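Local coordinates for protein uncharacterized aldehyde dehydrogenase AldY (Bacillus subtilis, PDB 4DNG) that probably oxidises aldehydes to carboxylates with NAD+ as acceptor and may help protect the cell against stress from ethanol and related compounds, at residues G120-V125 and R141-V146; K135-Y140 and T471-I476. One frame throughout, in Å; residues are numbered along the deposited sequence.

Contact 1 of 2, residues G120-V125 and R141-V146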
ATOM      1  N   GLY A 120      22.085   5.696  -4.696  1.00 91.21           N
ATOM      2  CA  GLY A 120      22.519   6.792  -3.873  1.00 81.16           C
ATOM      3  C   GLY A 120      21.495   7.288  -2.899  1.00 87.27           C
ATOM      4  O   GLY A 120      21.801   8.081  -2.042  1.00 98.19           O
ATOM      5  N   GLU A 121      20.267   6.840  -3.039  1.00 86.03           N
ATOM      6  CA  GLU A 121      19.157   7.429  -2.318  1.00 85.93           C
ATOM      7  C   GLU A 121      19.072   7.220  -0.814  1.00 88.01           C
ATOM      8  O   GLU A 121      18.251   7.842  -0.179  1.00 91.81           O
ATOM      9  CB  GLU A 121      17.851   7.034  -2.962  1.00 92.52           C
ATOM     10  CG  GLU A 121      17.637   7.669  -4.313  1.00 95.04           C
ATOM     11  CD  GLU A 121      17.512   9.160  -4.218  1.00101.58           C
ATOM     12  OE1 GLU A 121      18.196   9.743  -3.376  1.00102.33           O
ATOM     13  OE2 GLU A 121      16.732   9.748  -4.979  1.00110.07           O
ATOM     14  N   LEU A 122      19.888   6.347  -0.246  1.00 93.69           N
ATOM     15  CA  LEU A 122      19.769   6.010   1.169  1.00 97.80           C
ATOM     16  C   LEU A 122      20.405   6.993   2.154  1.00112.60           C
ATOM     17  O   LEU A 122      21.344   6.628   2.840  1.00115.06           O
ATOM     18  CB  LEU A 122      20.480   4.687   1.414  1.00 92.85           C
ATOM     19  CG  LEU A 122      20.020   3.372   0.802  1.00 82.38           C
ATOM     20  CD1 LEU A 122      20.974   2.267   1.196  1.00 79.15           C
ATOM     21  CD2 LEU A 122      18.635   3.015   1.281  1.00 74.24           C
ATOM     22  N   GLY A 123      19.877   8.210   2.266  1.00114.72           N
ATOM     23  CA  GLY A 123      20.440   9.209   3.162  1.00100.28           C
ATOM     24  C   GLY A 123      19.466  10.242   3.690  1.00 99.87           C
ATOM     25  O   GLY A 123      18.455  10.510   3.081  1.00 99.00           O
ATOM     26  N   GLY A 124      19.791  10.857   4.817  1.00109.28           N
ATOM     27  CA  GLY A 124      18.829  11.714   5.534  1.00108.84           C
ATOM     28  C   GLY A 124      18.592  13.161   5.120  1.00103.17           C
ATOM     29  O   GLY A 124      19.521  13.940   5.020  1.00101.75           O
ATOM     30  N   VAL A 125      17.322  13.513   4.916  1.00110.02           N
ATOM     31  CA  VAL A 125      16.873  14.894   4.650  1.00115.47           C
ATOM     32  C   VAL A 125      16.381  15.571   5.945  1.00119.83           C
ATOM     33  O   VAL A 125      15.747  14.925   6.775  1.00121.02           O
ATOM     34  CB  VAL A 125      15.740  14.898   3.575  1.00115.54           C
ATOM     35  CG1 VAL A 125      14.792  16.091   3.734  1.00116.52           C
ATOM     36  CG2 VAL A 125      16.325  14.867   2.165  1.00110.47           C
ATOM     37  N   ARG A 141      16.115   7.888   4.797  1.00 84.91           N
ATOM     38  CA  ARG A 141      15.719   6.937   3.787  1.00 81.33           C
ATOM     39  C   ARG A 141      16.502   5.682   4.092  1.00 80.58           C
ATOM     40  O   ARG A 141      17.723   5.634   3.909  1.00 83.17           O
ATOM     41  CB  ARG A 141      16.098   7.461   2.406  1.00 85.25           C
ATOM     42  CG  ARG A 141      16.015   6.417   1.297  1.00 90.84           C
ATOM     43  CD  ARG A 141      14.636   6.372   0.680  1.00 88.50           C
ATOM     44  NE  ARG A 141      14.337   7.569  -0.091  1.00 92.35           N
ATOM     45  CZ  ARG A 141      13.149   8.159  -0.095  1.00 94.67           C
ATOM     46  NH1 ARG A 141      12.159   7.670   0.639  1.00102.19           N
ATOM     47  NH2 ARG A 141      12.949   9.241  -0.820  1.00 93.16           N
ATOM     48  N   LEU A 142      15.787   4.670   4.558  1.00 75.67           N
ATOM     49  CA  LEU A 142      16.392   3.423   4.986  1.00 76.14           C
ATOM     50  C   LEU A 142      15.844   2.272   4.146  1.00 70.28           C
ATOM     51  O   LEU A 142      14.792   2.407   3.528  1.00 70.98           O
ATOM     52  CB  LEU A 142      16.084   3.200   6.484  1.00 82.27           C
ATOM     53  CG  LEU A 142      17.098   3.530   7.598  1.00 87.42           C
ATOM     54  CD1 LEU A 142      17.748   4.903   7.476  1.00 77.99           C
ATOM     55  CD2 LEU A 142      16.423   3.404   8.958  1.00 93.00           C
ATOM     56  N   PRO A 143      16.541   1.123   4.131  1.00 73.37           N
ATOM     57  CA  PRO A 143      16.002  -0.089   3.459  1.00 64.05           C
ATOM     58  C   PRO A 143      14.662  -0.595   4.057  1.00 64.94           C
ATOM     59  O   PRO A 143      14.324  -0.275   5.198  1.00 67.86           O
ATOM     60  CB  PRO A 143      17.109  -1.130   3.656  1.00 64.71           C
ATOM     61  CG  PRO A 143      18.003  -0.594   4.736  1.00 73.39           C
ATOM     62  CD  PRO A 143      17.876   0.902   4.724  1.00 74.52           C
ATOM     63  N   LEU A 144      13.891  -1.360   3.291  1.00 64.27           N
ATOM     64  CA  LEU A 144      12.631  -1.911   3.814  1.00 67.39           C
ATOM     65  C   LEU A 144      12.898  -3.140   4.655  1.00 71.79           C
ATOM     66  O   LEU A 144      12.328  -3.298   5.740  1.00 75.68           O
ATOM     67  CB  LEU A 144      11.697  -2.271   2.673  1.00 66.28           C
ATOM     68  CG  LEU A 144      10.292  -2.764   2.969  1.00 66.19           C
ATOM     69  CD1 LEU A 144       9.531  -1.899   3.973  1.00 55.49           C
ATOM     70  CD2 LEU A 144       9.577  -2.793   1.630  1.00 67.23           C
ATOM     71  N   GLY A 145      13.779  -3.996   4.140  1.00 68.94           N
ATOM     72  CA  GLY A 145      14.147  -5.253   4.787  1.00 66.42           C
ATOM     73  C   GLY A 145      14.212  -6.389   3.774  1.00 65.86           C
ATOM     74  O   GLY A 145      14.997  -6.342   2.811  1.00 75.85           O
ATOM     75  N   VAL A 146      13.387  -7.403   3.971  1.00 56.07           N
ATOM     76  CA  VAL A 146      13.443  -8.591   3.122  1.00 55.72           C
ATOM     77  C   VAL A 146      12.262  -8.621   2.176  1.00 55.44           C
ATOM     78  O   VAL A 146      11.122  -8.540   2.616  1.00 53.27           O
ATOM     79  CB  VAL A 146      13.449  -9.884   3.949  1.00 54.36           C
ATOM     80  CG1 VAL A 146      13.414 -11.095   3.025  1.00 55.41           C
ATOM     81  CG2 VAL A 146      14.665  -9.912   4.870  1.00 57.70           C
TER

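Contact 2 of 2, residues K135-Y140 and T471-I476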
ATOM      1  N   LYS A 135      13.832  22.176  18.594  1.00130.96           N
ATOM      2  CA  LYS A 135      13.341  20.953  17.972  1.00122.43           C
ATOM      3  C   LYS A 135      13.832  20.800  16.523  1.00115.56           C
ATOM      4  O   LYS A 135      13.843  21.763  15.753  1.00116.24           O
ATOM      5  CB  LYS A 135      11.807  20.906  18.044  1.00119.02           C
ATOM      6  CG  LYS A 135      11.196  19.644  17.463  1.00111.15           C
ATOM      7  CD  LYS A 135       9.788  19.407  17.973  1.00111.36           C
ATOM      8  CE  LYS A 135       9.450  17.935  17.840  1.00113.89           C
ATOM      9  NZ  LYS A 135       8.189  17.569  18.531  1.00120.68           N
ATOM     10  N   THR A 136      14.242  19.581  16.171  1.00111.13           N
ATOM     11  CA  THR A 136      14.706  19.253  14.824  1.00104.96           C
ATOM     12  C   THR A 136      13.989  18.007  14.358  1.00110.24           C
ATOM     13  O   THR A 136      13.966  16.997  15.067  1.00109.67           O
ATOM     14  CB  THR A 136      16.226  18.992  14.791  1.00102.62           C
ATOM     15  OG1 THR A 136      16.917  20.109  15.372  1.00108.56           O
ATOM     16  CG2 THR A 136      16.720  18.793  13.367  1.00 99.66           C
ATOM     17  N   ASN A 137      13.398  18.096  13.168  1.00113.34           N
ATOM     18  CA  ASN A 137      12.760  16.966  12.502  1.00104.77           C
ATOM     19  C   ASN A 137      13.583  16.490  11.305  1.00106.78           C
ATOM     20  O   ASN A 137      13.758  17.221  10.332  1.00113.05           O
ATOM     21  CB  ASN A 137      11.344  17.335  12.049  1.00104.03           C
ATOM     22  CG  ASN A 137      10.429  17.670  13.209  1.00108.22           C
ATOM     23  OD1 ASN A 137      10.370  16.944  14.197  1.00105.54           O
ATOM     24  ND2 ASN A 137       9.703  18.775  13.090  1.00116.20           N
ATOM     25  N   LYS A 138      14.082  15.259  11.393  1.00102.70           N
ATOM     26  CA  LYS A 138      14.915  14.666  10.357  1.00 99.86           C
ATOM     27  C   LYS A 138      14.296  13.403   9.789  1.00106.86           C
ATOM     28  O   LYS A 138      13.815  12.536  10.524  1.00107.99           O
ATOM     29  CB  LYS A 138      16.298  14.339  10.902  1.00105.69           C
ATOM     30  CG  LYS A 138      17.227  15.533  10.988  1.00109.19           C
ATOM     31  CD  LYS A 138      18.646  15.086  11.252  1.00110.31           C
ATOM     32  CE  LYS A 138      18.845  14.788  12.723  1.00117.92           C
ATOM     33  NZ  LYS A 138      20.313  14.613  12.975  1.00126.09           N
ATOM     34  N   ILE A 139      14.317  13.312   8.467  1.00107.06           N
ATOM     35  CA  ILE A 139      13.783  12.162   7.773  1.00100.19           C
ATOM     36  C   ILE A 139      14.927  11.430   7.089  1.00 94.39           C
ATOM     37  O   ILE A 139      15.753  12.039   6.408  1.00 95.82           O
ATOM     38  CB  ILE A 139      12.680  12.570   6.781  1.00 97.77           C
ATOM     39  CG1 ILE A 139      11.494  13.157   7.553  1.00 97.75           C
ATOM     40  CG2 ILE A 139      12.246  11.378   5.940  1.00 94.46           C
ATOM     41  CD1 ILE A 139      10.608  14.074   6.738  1.00101.30           C
ATOM     42  N   TYR A 140      14.976  10.122   7.315  1.00 82.98           N
ATOM     43  CA  TYR A 140      15.985   9.273   6.725  1.00 84.31           C
ATOM     44  C   TYR A 140      15.345   8.265   5.807  1.00 82.85           C
ATOM     45  O   TYR A 140      14.199   7.843   6.012  1.00 85.33           O
ATOM     46  CB  TYR A 140      16.746   8.523   7.800  1.00 88.54           C
ATOM     47  CG  TYR A 140      17.474   9.403   8.761  1.00 91.70           C
ATOM     48  CD1 TYR A 140      16.786  10.090   9.754  1.00 87.49           C
ATOM     49  CD2 TYR A 140      18.861   9.534   8.701  1.00 97.86           C
ATOM     50  CE1 TYR A 140      17.454  10.899  10.651  1.00 90.95           C
ATOM     51  CE2 TYR A 140      19.539  10.340   9.600  1.00 93.67           C
ATOM     52  CZ  TYR A 140      18.823  11.018  10.572  1.00 97.45           C
ATOM     53  OH  TYR A 140      19.469  11.831  11.474  1.00114.40           O
ATOM     54  N   THR A 471      10.534   5.327   5.118  1.00 84.78           N
ATOM     55  CA  THR A 471      10.794   6.684   5.564  1.00 82.11           C
ATOM     56  C   THR A 471      10.881   6.656   7.080  1.00 77.21           C
ATOM     57  O   THR A 471       9.919   6.275   7.755  1.00 78.75           O
ATOM     58  CB  THR A 471       9.689   7.630   5.056  1.00 91.37           C
ATOM     59  OG1 THR A 471      10.046   8.094   3.751  1.00 91.75           O
ATOM     60  CG2 THR A 471       9.493   8.832   5.976  1.00106.80           C
ATOM     61  N   LYS A 472      12.049   7.004   7.613  1.00 70.57           N
ATOM     62  CA  LYS A 472      12.210   7.058   9.060  1.00 72.24           C
ATOM     63  C   LYS A 472      12.302   8.503   9.560  1.00 77.79           C
ATOM     64  O   LYS A 472      13.112   9.297   9.068  1.00 73.74           O
ATOM     65  CB  LYS A 472      13.413   6.212   9.527  1.00 69.67           C
ATOM     66  CG  LYS A 472      13.769   6.337  11.015  1.00 64.24           C
ATOM     67  CD  LYS A 472      12.818   5.592  11.934  1.00 61.72           C
ATOM     68  CE  LYS A 472      12.987   5.997  13.395  1.00 65.79           C
ATOM     69  NZ  LYS A 472      12.652   4.910  14.366  1.00 62.21           N
ATOM     70  N   TRP A 473      11.474   8.820  10.556  1.00 78.09           N
ATOM     71  CA  TRP A 473      11.388  10.162  11.096  1.00 76.16           C
ATOM     72  C   TRP A 473      11.880  10.202  12.522  1.00 72.58           C
ATOM     73  O   TRP A 473      11.489   9.389  13.353  1.00 74.40           O
ATOM     74  CB  TRP A 473       9.959  10.692  10.940  1.00 87.39           C
ATOM     75  CG  TRP A 473       9.677  12.005  11.636  1.00107.19           C
ATOM     76  CD1 TRP A 473      10.210  13.263  11.340  1.00119.23           C
ATOM     77  CD2 TRP A 473       8.768  12.235  12.772  1.00115.77           C
ATOM     78  NE1 TRP A 473       9.718  14.220  12.198  1.00121.30           N
ATOM     79  CE2 TRP A 473       8.850  13.673  13.079  1.00119.92           C
ATOM     80  CE3 TRP A 473       7.932  11.426  13.539  1.00115.46           C
ATOM     81  CZ2 TRP A 473       8.110  14.247  14.106  1.00120.07           C
ATOM     82  CZ3 TRP A 473       7.197  12.015  14.574  1.00119.89           C
ATOM     83  CH2 TRP A 473       7.286  13.393  14.850  1.00125.71           C
ATOM     84  N   ILE A 474      12.772  11.145  12.810  1.00 72.20           N
ATOM     85  CA  ILE A 474      13.319  11.302  14.149  1.00 76.13           C
ATOM     86  C   ILE A 474      13.227  12.760  14.590  1.00 83.49           C
ATOM     87  O   ILE A 474      13.673  13.647  13.866  1.00 87.38           O
ATOM     88  CB  ILE A 474      14.780  10.804  14.217  1.00 73.61           C
ATOM     89  CG1 ILE A 474      14.863   9.344  13.724  1.00 70.31           C
ATOM     90  CG2 ILE A 474      15.350  10.980  15.627  1.00 70.54           C
ATOM     91  CD1 ILE A 474      16.258   8.867  13.425  1.00 71.28           C
ATOM     92  N   SER A 475      12.618  13.000  15.755  1.00 85.62           N
ATOM     93  CA  SER A 475      12.630  14.326  16.395  1.00 94.77           C
ATOM     94  C   SER A 475      13.636  14.358  17.526  1.00 93.08           C
ATOM     95  O   SER A 475      13.584  13.501  18.410  1.00 95.50           O
ATOM     96  CB  SER A 475      11.252  14.694  16.958  1.00100.19           C
ATOM     97  OG  SER A 475      10.259  14.559  15.967  1.00107.38           O
ATOM     98  N   ILE A 476      14.547  15.331  17.495  1.00 92.70           N
ATOM     99  CA  ILE A 476      15.469  15.563  18.622  1.00 99.31           C
ATOM    100  C   ILE A 476      15.155  16.890  19.329  1.00106.00           C
ATOM    101  O   ILE A 476      14.718  17.855  18.695  1.00102.33           O
ATOM    102  CB  ILE A 476      16.977  15.476  18.229  1.00101.07           C
ATOM    103  CG1 ILE A 476      17.514  16.814  17.693  1.00115.78           C
ATOM    104  CG2 ILE A 476      17.246  14.336  17.249  1.00 92.29           C
ATOM    105  CD1 ILE A 476      18.199  17.704  18.721  1.00122.71           C
TER

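Contact 1 of 2, residues G120-V125 and R141-V146
L122 and R141 come together where the loop after helix 98-118 passes the strand 141-143, their CA atoms 4.9 Å apart, with no hydrogen bond running between the two segments. The loop bends here in an inverse gamma turn centred on L122, closed by the bond from G123 N to E121 O at 3.0 Å. The turn leans on the strand: L122 CA makes a bent C-H...O contact with R141 O, 3.4 Å away.

R141 supplies most of the side-chain contact. Its CG stands anti to the backbone N (chi1 167°), which brings CG up against the carbonyl of the turn, R141 CG lying 3.0 Å from E121 O. The chain bends again at chi2 and chi3, and E121 O lies at the edge of the guanidinium, near its plane. NH1 and NH2 find hydrogen-bond partners elsewhere; the R141 side chain also touches V465 of helix 462-468, and NH2 has a long, weak ion pair with E466. E121 OE1 stays 5.5 Å from R141 NE, so any attraction between them would act at a distance.

The other touch is apolar and on the surface: one methyl of L122, CD2, meets the P143 ring at CD, 4.1 Å away.

Contact 2 of 2, residues K135-Y140 and T471-I476
N137 and W473 lie side by side on one face of an antiparallel ladder that joins strand 135-150 to the C-terminal strand 469-477, part of the oligomerisation region of the aldehyde dehydrogenase fold. The segment axes approach to 4.6 Å, their directions 158° apart.

The backbone bonds come as three two-way pairs, T136 with I476, K138 with I474 and Y140 with K472. The last is the shortest, Y140 N to K472 O at 2.7 Å. Between them, N137 faces S475 and I139 faces W473 as non-hydrogen-bonded pairs.

Polar contacts gather at N137, whose OD1 is 3.4 Å from W473 NE1. OD1 also lies near S475 OG, but the hydroxyl is modelled too close to the indole, so that bond is doubtful. ND2 is held by S130 OG and V128 O.

Carbon packing extends the same face. N137 CB meets the indole edge in plane, 3.5 Å from W473 NE1. A chi1 of 172° puts W473 CG anti to the backbone N; from there the ring atom CD1 lies 4.0 Å from I139 CG1. An alanine in place of W473 would probably leave I139 CG1 and M432 of the second subunit without their aromatic partner and open a gap beside N137.

On the opposite face E422 of the second subunit takes both the K138 amine, as a salt bridge, and the Y140 hydroxyl. The tyrosine ring and I474 cross at about a right angle, with Y140 CE1 3.6 Å from I474 CD1.

In the fold
Strand 135-150 carries one segment of each contact, 135-140 running straight on into 141-146, and the two centres lie 14 Å apart. Along the chain the segments alternate: 120-125, 135-140, 141-146, then 471-476 near the C-terminus. All reach one mixed sheet, in which strands 125-126 and 469-477 both pair with strand 135-150. The contacts meet directly, V125 O taking a probable hydrogen bond from I139 N and G124 CA packing on Y140 CD2. Contact 1 is where the loop from helix 98-118 passes against the strand, just before V125 pairs with I139; contact 2 carries the sheet outward, where residues 473-476 continue it into a parallel ladder with the second subunit. Both lie away from the predicted active site.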